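Local atomic coordinates of hemoglobin subunit beta (Mustelus griseus, PDB entry 1GCV), a protein that carries oxygen from the gills to the peripheral tissues, binding it at a heme in each chain of a tetramer of two alpha and two beta subunits. Residues Thr25-Arg30 with Asp98-Glu103; Pro36-Tyr41 with Pro90-Leu95. One frame throughout, in Å; residues are numbered along the deposited sequence.

After helix 5-17 the chain enters helix 20-34, whose residues 25-30 wait for their partner until 98-103, so interaction 1 closes a long and largely helical loop. Just beyond that helix, the turn at 36-41 meets 90-95, and interaction 2 closes a shorter loop nested inside the first. Between the two halves of interaction 2 the chain runs through helices 50-66 and 76-86, which carry the distal and proximal histidines. Both contacts end on helix 93-108: interaction 2 joins its beginning to the heme-lining corner, and interaction 1, its centre about 13 Å from that of interaction 2, packs its middle against helix 20-34.

Interaction 1: residues Thr25-Arg30 with Asp98-Glu103; sequences TQALDR and DCIIVE
R30 sets CG anti to its backbone N (chi1 -178°) and bends at chi3, while E103 folds back at chi2 (-58°), and the two charged ends meet tip to tip. NE and NH2 of R30 lie 2.6 Å and 2.9 Å from OE1 of E103, a side-on salt bridge with two nitrogens on one oxygen. OE1 lies in the guanidinium plane, but both donors reach it from above one face of the carboxylate. OE2 of E103 accepts from NE2 of Q26 at 3.3 Å; one water joins OE1 to the Q26 carbonyl. V102 CG1 lies over one guanidinium face, toward its rim, 3.7 Å from R30 NE. An alanine in place of E103 would probably leave the R30 charge without its mate in this chain and the Q26 amide freer to turn. Alongside, A27 CB packs on I100 CG1 at 3.6 Å. R30 also bonds F116 O and H121 ND1 of a neighbouring alpha subunit. This is the B/G helix crossing of the globin fold: on helices 20-34 and 93-108 the axes of segments 25-30 and 98-103 pass 8.3 Å apart, their directions 122° from each other, while L28 touches helix 50-66 and I100 meets F124 of helix 114-132.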
loop_
_atom_site.group_PDB
_atom_site.type_symbol
_atom_site.label_atom_id
_atom_site.label_comp_id
_atom_site.label_asym_id
_atom_site.label_seq_id
_atom_site.Cartn_x
_atom_site.Cartn_y
_atom_site.Cartn_z
ATOM N N THR B 25 -20.043 -12.180 -10.384
ATOM C CA THR B 25 -19.797 -12.264 -11.825
ATOM C C THR B 25 -19.462 -10.879 -12.351
ATOM O O THR B 25 -18.517 -10.704 -13.121
ATOM C CB THR B 25 -21.036 -12.772 -12.603
ATOM O OG1 THR B 25 -21.306 -14.133 -12.245
ATOM C CG2 THR B 25 -20.791 -12.691 -14.105
ATOM N N GLN B 26 -20.248 -9.898 -11.928
ATOM C CA GLN B 26 -20.043 -8.523 -12.350
ATOM C C GLN B 26 -18.782 -7.927 -11.725
ATOM O O GLN B 26 -18.145 -7.049 -12.309
ATOM C CB GLN B 26 -21.269 -7.687 -11.989
ATOM C CG GLN B 26 -22.421 -7.885 -12.972
ATOM C CD GLN B 26 -23.774 -7.561 -12.375
ATOM O OE1 GLN B 26 -24.775 -8.196 -12.699
ATOM N NE2 GLN B 26 -23.812 -6.568 -11.498
ATOM N N ALA B 27 -18.416 -8.421 -10.546
ATOM C CA ALA B 27 -17.230 -7.933 -9.854
ATOM C C ALA B 27 -15.979 -8.396 -10.582
ATOM O O ALA B 27 -14.993 -7.663 -10.655
ATOM C CB ALA B 27 -17.214 -8.432 -8.410
ATOM N N LEU B 28 -16.027 -9.613 -11.118
ATOM C CA LEU B 28 -14.895 -10.165 -11.855
ATOM C C LEU B 28 -14.698 -9.372 -13.141
ATOM O O LEU B 28 -13.582 -8.978 -13.473
ATOM C CB LEU B 28 -15.141 -11.642 -12.179
ATOM C CG LEU B 28 -14.687 -12.614 -11.089
ATOM C CD1 LEU B 28 -15.329 -13.961 -11.318
ATOM C CD2 LEU B 28 -13.172 -12.738 -11.093
ATOM N N ASP B 29 -15.789 -9.137 -13.861
ATOM C CA ASP B 29 -15.738 -8.380 -15.106
ATOM C C ASP B 29 -15.254 -6.947 -14.844
ATOM O O ASP B 29 -14.501 -6.377 -15.639
ATOM C CB ASP B 29 -17.123 -8.355 -15.765
ATOM C CG ASP B 29 -17.477 -9.675 -16.447
ATOM O OD1 ASP B 29 -16.560 -10.434 -16.843
ATOM O OD2 ASP B 29 -18.685 -9.956 -16.589
ATOM N N ARG B 30 -15.696 -6.368 -13.732
ATOM C CA ARG B 30 -15.286 -5.019 -13.364
ATOM C C ARG B 30 -13.781 -5.036 -13.140
ATOM O O ARG B 30 -13.062 -4.161 -13.613
ATOM C CB ARG B 30 -15.993 -4.584 -12.076
ATOM C CG ARG B 30 -15.660 -3.173 -11.628
ATOM C CD ARG B 30 -16.539 -2.749 -10.460
ATOM N NE ARG B 30 -17.949 -2.704 -10.829
ATOM C CZ ARG B 30 -18.552 -1.644 -11.356
ATOM N NH1 ARG B 30 -17.869 -0.531 -11.579
ATOM N NH2 ARG B 30 -19.839 -1.701 -11.668
ATOM N N ASP B 98 -12.436 -5.750 -3.536
ATOM C CA ASP B 98 -12.744 -4.323 -3.627
ATOM C C ASP B 98 -13.828 -4.120 -4.685
ATOM O O ASP B 98 -14.689 -3.256 -4.545
ATOM C CB ASP B 98 -11.512 -3.517 -4.049
ATOM C CG ASP B 98 -10.617 -3.160 -2.887
ATOM O OD1 ASP B 98 -11.012 -3.425 -1.733
ATOM O OD2 ASP B 98 -9.516 -2.621 -3.134
ATOM N N CYS B 99 -13.773 -4.908 -5.755
ATOM C CA CYS B 99 -14.764 -4.787 -6.816
ATOM C C CYS B 99 -16.110 -5.332 -6.367
ATOM O O CYS B 99 -17.152 -4.848 -6.809
ATOM C CB CYS B 99 -14.293 -5.504 -8.077
ATOM S SG CYS B 99 -13.160 -4.496 -9.042
ATOM N N ILE B 100 -16.080 -6.338 -5.492
ATOM C CA ILE B 100 -17.310 -6.918 -4.949
ATOM C C ILE B 100 -17.986 -5.861 -4.066
ATOM O O ILE B 100 -19.211 -5.746 -4.046
ATOM C CB ILE B 100 -17.026 -8.189 -4.098
ATOM C CG1 ILE B 100 -16.568 -9.334 -5.008
ATOM C CG2 ILE B 100 -18.288 -8.597 -3.331
ATOM C CD1 ILE B 100 -16.119 -10.575 -4.266
ATOM N N ILE B 101 -17.188 -5.079 -3.342
ATOM C CA ILE B 101 -17.752 -4.037 -2.502
ATOM C C ILE B 101 -18.403 -2.962 -3.383
ATOM O O ILE B 101 -19.455 -2.420 -3.030
ATOM C CB ILE B 101 -16.674 -3.421 -1.574
ATOM C CG1 ILE B 101 -16.577 -4.257 -0.294
ATOM C CG2 ILE B 101 -17.025 -1.977 -1.213
ATOM C CD1 ILE B 101 -15.263 -4.133 0.425
ATOM N N VAL B 102 -17.799 -2.665 -4.533
ATOM C CA VAL B 102 -18.370 -1.664 -5.432
ATOM C C VAL B 102 -19.710 -2.163 -5.982
ATOM O O VAL B 102 -20.662 -1.390 -6.120
ATOM C CB VAL B 102 -17.425 -1.358 -6.613
ATOM C CG1 VAL B 102 -18.179 -0.631 -7.713
ATOM C CG2 VAL B 102 -16.255 -0.515 -6.133
ATOM N N GLU B 103 -19.776 -3.455 -6.300
ATOM C CA GLU B 103 -21.009 -4.061 -6.816
ATOM C C GLU B 103 -22.072 -4.121 -5.718
ATOM O O GLU B 103 -23.253 -3.939 -5.996
ATOM C CB GLU B 103 -20.754 -5.480 -7.351
ATOM C CG GLU B 103 -19.949 -5.553 -8.648
ATOM C CD GLU B 103 -20.592 -4.795 -9.782
ATOM O OE1 GLU B 103 -19.867 -4.390 -10.709
ATOM O OE2 GLU B 103 -21.823 -4.608 -9.747
HETATM O O HOH W 1 -19.543 -4.741 -13.432
HETATM O O HOH W 2 -22.539 -2.847 -11.535
#

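Interaction 2: residues Pro36-Tyr41 with Pro90-Leu95; sequences PWTNRY and PGSFHL. With HEM (protoporphyrin IX containing Fe), chain F.
The C region of the globin fold, a 3-10 turn at 36-39 after helix 20-34, meets the FG corner and the start of the G helix, 93-108, in the wall of the heme pocket and at what is, by the family, the alpha1beta2-type interface. L95 CD1 packs on CZ2 of W37 at 3.9 Å and lies 3.7 Å from T38 CG2. W37 has CG between its backbone N and carbonyl carbon (chi1 57°), which turns the indole across the L95 side chain at about a right angle. The S92 hydroxyl lies near the indole plane at its edge. On the heme side, Y41 CD2 comes within 3.4 Å of vinyl carbon CBC. The S92 carbonyl O lies 3.7 Å from methyl CMC. F93 presents its ring edge to the porphyrin, CD1 being 3.8 Å from CHC. The polar ends turn to other partners: S92 OG bonds D94 of an alpha subunit, probably the other one, to which W37 NE1 makes a weak bond, while Y41 OH takes the D89 amide and T38 OG1 the Y35 carbonyl. With no hydrogen bond across the two segments, they are joined by apolar packing, and a single carboxylate of the other subunit draws on both.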
loop_
_atom_site.group_PDB
_atom_site.type_symbol
_atom_site.label_atom_id
_atom_site.label_comp_id
_atom_site.label_asym_id
_atom_site.label_seq_id
_atom_site.Cartn_x
_atom_site.Cartn_y
_atom_site.Cartn_z
ATOM N N PRO B 36 -6.617 -4.355 -15.462
ATOM C CA PRO B 36 -6.304 -5.240 -16.593
ATOM C C PRO B 36 -5.268 -6.341 -16.387
ATOM O O PRO B 36 -5.376 -7.416 -16.971
ATOM C CB PRO B 36 -5.896 -4.273 -17.705
ATOM C CG PRO B 36 -6.537 -2.989 -17.349
ATOM C CD PRO B 36 -6.532 -2.933 -15.851
ATOM N N TRP B 37 -4.262 -6.083 -15.563
ATOM C CA TRP B 37 -3.226 -7.078 -15.330
ATOM C C TRP B 37 -3.742 -8.368 -14.716
ATOM O O TRP B 37 -3.079 -9.392 -14.815
ATOM C CB TRP B 37 -2.109 -6.512 -14.444
ATOM C CG TRP B 37 -2.554 -5.977 -13.102
ATOM C CD1 TRP B 37 -2.615 -6.661 -11.919
ATOM C CD2 TRP B 37 -2.949 -4.633 -12.808
ATOM N NE1 TRP B 37 -3.020 -5.822 -10.907
ATOM C CE2 TRP B 37 -3.232 -4.572 -11.426
ATOM C CE3 TRP B 37 -3.088 -3.471 -13.579
ATOM C CZ2 TRP B 37 -3.646 -3.397 -10.800
ATOM C CZ3 TRP B 37 -3.501 -2.301 -12.956
ATOM C CH2 TRP B 37 -3.773 -2.273 -11.578
ATOM N N THR B 38 -4.913 -8.329 -14.086
ATOM C CA THR B 38 -5.461 -9.534 -13.466
ATOM C C THR B 38 -5.950 -10.538 -14.509
ATOM O O THR B 38 -6.288 -11.671 -14.167
ATOM C CB THR B 38 -6.638 -9.222 -12.507
ATOM O OG1 THR B 38 -7.686 -8.572 -13.234
ATOM C CG2 THR B 38 -6.184 -8.326 -11.358
ATOM N N ASN B 39 -5.977 -10.118 -15.774
ATOM C CA ASN B 39 -6.407 -10.979 -16.877
ATOM C C ASN B 39 -5.353 -12.048 -17.093
ATOM O O ASN B 39 -5.630 -13.124 -17.618
ATOM C CB ASN B 39 -6.559 -10.163 -18.160
ATOM C CG ASN B 39 -7.980 -9.708 -18.392
ATOM O OD1 ASN B 39 -8.271 -8.510 -18.383
ATOM N ND2 ASN B 39 -8.880 -10.664 -18.596
ATOM N N ARG B 40 -4.136 -11.715 -16.685
ATOM C CA ARG B 40 -2.981 -12.589 -16.790
ATOM C C ARG B 40 -3.301 -14.071 -16.557
ATOM O O ARG B 40 -2.909 -14.931 -17.345
ATOM C CB ARG B 40 -1.935 -12.124 -15.775
ATOM C CG ARG B 40 -0.535 -12.631 -16.009
ATOM C CD ARG B 40 0.396 -12.230 -14.869
ATOM N NE ARG B 40 1.562 -13.102 -14.832
ATOM C CZ ARG B 40 1.712 -14.107 -13.977
ATOM N NH1 ARG B 40 2.807 -14.857 -14.014
ATOM N NH2 ARG B 40 0.772 -14.357 -13.077
ATOM N N TYR B 41 -4.021 -14.361 -15.480
ATOM C CA TYR B 41 -4.358 -15.736 -15.111
ATOM C C TYR B 41 -5.410 -16.454 -15.954
ATOM O O TYR B 41 -5.438 -17.683 -15.987
ATOM C CB TYR B 41 -4.789 -15.781 -13.638
ATOM C CG TYR B 41 -3.880 -14.990 -12.725
ATOM C CD1 TYR B 41 -2.660 -15.515 -12.304
ATOM C CD2 TYR B 41 -4.210 -13.690 -12.329
ATOM C CE1 TYR B 41 -1.790 -14.771 -11.522
ATOM C CE2 TYR B 41 -3.343 -12.934 -11.543
ATOM C CZ TYR B 41 -2.134 -13.483 -11.148
ATOM O OH TYR B 41 -1.261 -12.747 -10.388
ATOM N N PRO B 90 -0.795 -12.731 -4.562
ATOM C CA PRO B 90 -1.724 -12.412 -3.470
ATOM C C PRO B 90 -2.096 -10.940 -3.380
ATOM O O PRO B 90 -3.086 -10.585 -2.737
ATOM C CB PRO B 90 -0.999 -12.904 -2.213
ATOM C CG PRO B 90 0.430 -12.972 -2.598
ATOM C CD PRO B 90 0.449 -13.331 -4.056
ATOM N N GLY B 91 -1.304 -10.087 -4.026
ATOM C CA GLY B 91 -1.584 -8.664 -4.000
ATOM C C GLY B 91 -2.801 -8.341 -4.841
ATOM O O GLY B 91 -3.355 -7.246 -4.760
ATOM N N SER B 92 -3.220 -9.307 -5.651
ATOM C CA SER B 92 -4.371 -9.136 -6.522
ATOM C C SER B 92 -5.685 -9.538 -5.854
ATOM O O SER B 92 -6.758 -9.204 -6.353
ATOM C CB SER B 92 -4.169 -9.952 -7.800
ATOM O OG SER B 92 -3.042 -9.476 -8.516
ATOM N N PHE B 93 -5.604 -10.245 -4.726
ATOM C CA PHE B 93 -6.804 -10.690 -4.013
ATOM C C PHE B 93 -7.753 -9.545 -3.648
ATOM O O PHE B 93 -8.959 -9.660 -3.861
ATOM C CB PHE B 93 -6.424 -11.470 -2.746
ATOM C CG PHE B 93 -5.888 -12.854 -3.016
ATOM C CD1 PHE B 93 -6.486 -13.680 -3.962
ATOM C CD2 PHE B 93 -4.786 -13.331 -2.325
ATOM C CE1 PHE B 93 -5.990 -14.962 -4.211
ATOM C CE2 PHE B 93 -4.286 -14.610 -2.572
ATOM C CZ PHE B 93 -4.890 -15.423 -3.515
ATOM N N HIS B 94 -7.224 -8.443 -3.111
ATOM C CA HIS B 94 -8.075 -7.314 -2.735
ATOM C C HIS B 94 -8.708 -6.594 -3.931
ATOM O O HIS B 94 -9.730 -5.925 -3.783
ATOM C CB HIS B 94 -7.306 -6.321 -1.826
ATOM C CG HIS B 94 -6.490 -5.295 -2.562
ATOM N ND1 HIS B 94 -7.011 -4.091 -2.994
ATOM C CD2 HIS B 94 -5.176 -5.274 -2.899
ATOM C CE1 HIS B 94 -6.056 -3.376 -3.563
ATOM N NE2 HIS B 94 -4.934 -4.070 -3.518
ATOM N N LEU B 95 -8.118 -6.741 -5.116
ATOM C CA LEU B 95 -8.671 -6.108 -6.311
ATOM C C LEU B 95 -10.038 -6.715 -6.614
ATOM O O LEU B 95 -10.934 -6.027 -7.092
ATOM C CB LEU B 95 -7.731 -6.290 -7.507
ATOM C CG LEU B 95 -6.330 -5.699 -7.321
ATOM C CD1 LEU B 95 -5.479 -6.022 -8.532
ATOM C CD2 LEU B 95 -6.426 -4.191 -7.116
HETATM C CHA HEM F . -9.541 -21.046 -8.609
HETATM C CHB HEM F . -11.550 -19.092 -4.636
HETATM C CHC HEM F . -9.573 -14.801 -5.813
HETATM C CHD HEM F . -7.493 -16.783 -9.726
HETATM C C1A HEM F . -10.279 -20.854 -7.436
HETATM C C2A HEM F . -11.105 -21.860 -6.806
HETATM C C3A HEM F . -11.655 -21.315 -5.701
HETATM C C4A HEM F . -11.198 -19.954 -5.649
HETATM C CMA HEM F . -12.529 -22.012 -4.669
HETATM C CAA HEM F . -11.336 -23.275 -7.266
HETATM C CBA HEM F . -10.264 -24.139 -6.655
HETATM C CGA HEM F . -10.000 -25.381 -7.468
HETATM O O1A HEM F . -10.028 -26.484 -6.886
HETATM O O2A HEM F . -9.766 -25.255 -8.691
HETATM C C1B HEM F . -11.127 -17.783 -4.572
HETATM C C2B HEM F . -11.586 -16.871 -3.550
HETATM C C3B HEM F . -11.088 -15.626 -3.900
HETATM C C4B HEM F . -10.265 -15.815 -5.122
HETATM C CMB HEM F . -12.413 -17.265 -2.312
HETATM C CAB HEM F . -11.407 -14.425 -3.256
HETATM C CBB HEM F . -10.447 -13.507 -2.779
HETATM C C1C HEM F . -8.793 -14.972 -6.978
HETATM C C2C HEM F . -8.159 -13.881 -7.737
HETATM C C3C HEM F . -7.512 -14.472 -8.790
HETATM C C4C HEM F . -7.823 -15.891 -8.726
HETATM C CMC HEM F . -8.264 -12.374 -7.484
HETATM C CAC HEM F . -6.632 -13.880 -9.709
HETATM C CBC HEM F . -6.866 -12.669 -10.380
HETATM C C1D HEM F . -7.851 -18.114 -9.729
HETATM C C2D HEM F . -7.534 -19.003 -10.819
HETATM C C3D HEM F . -8.135 -20.183 -10.534
HETATM C C4D HEM F . -8.767 -20.047 -9.230
HETATM C CMD HEM F . -6.649 -18.687 -12.016
HETATM C CAD HEM F . -8.182 -21.419 -11.428
HETATM C CBD HEM F . -8.978 -21.155 -12.694
HETATM C CGD HEM F . -9.751 -22.369 -13.162
HETATM O O1D HEM F . -10.749 -22.182 -13.894
HETATM O O2D HEM F . -9.361 -23.504 -12.801
HETATM N NA HEM F . -10.313 -19.671 -6.702
HETATM N NB HEM F . -10.281 -17.156 -5.511
HETATM N NC HEM F . -8.574 -16.215 -7.595
HETATM N ND HEM F . -8.585 -18.756 -8.737
HETATM FE FE HEM F . -9.226 -18.018 -6.990
#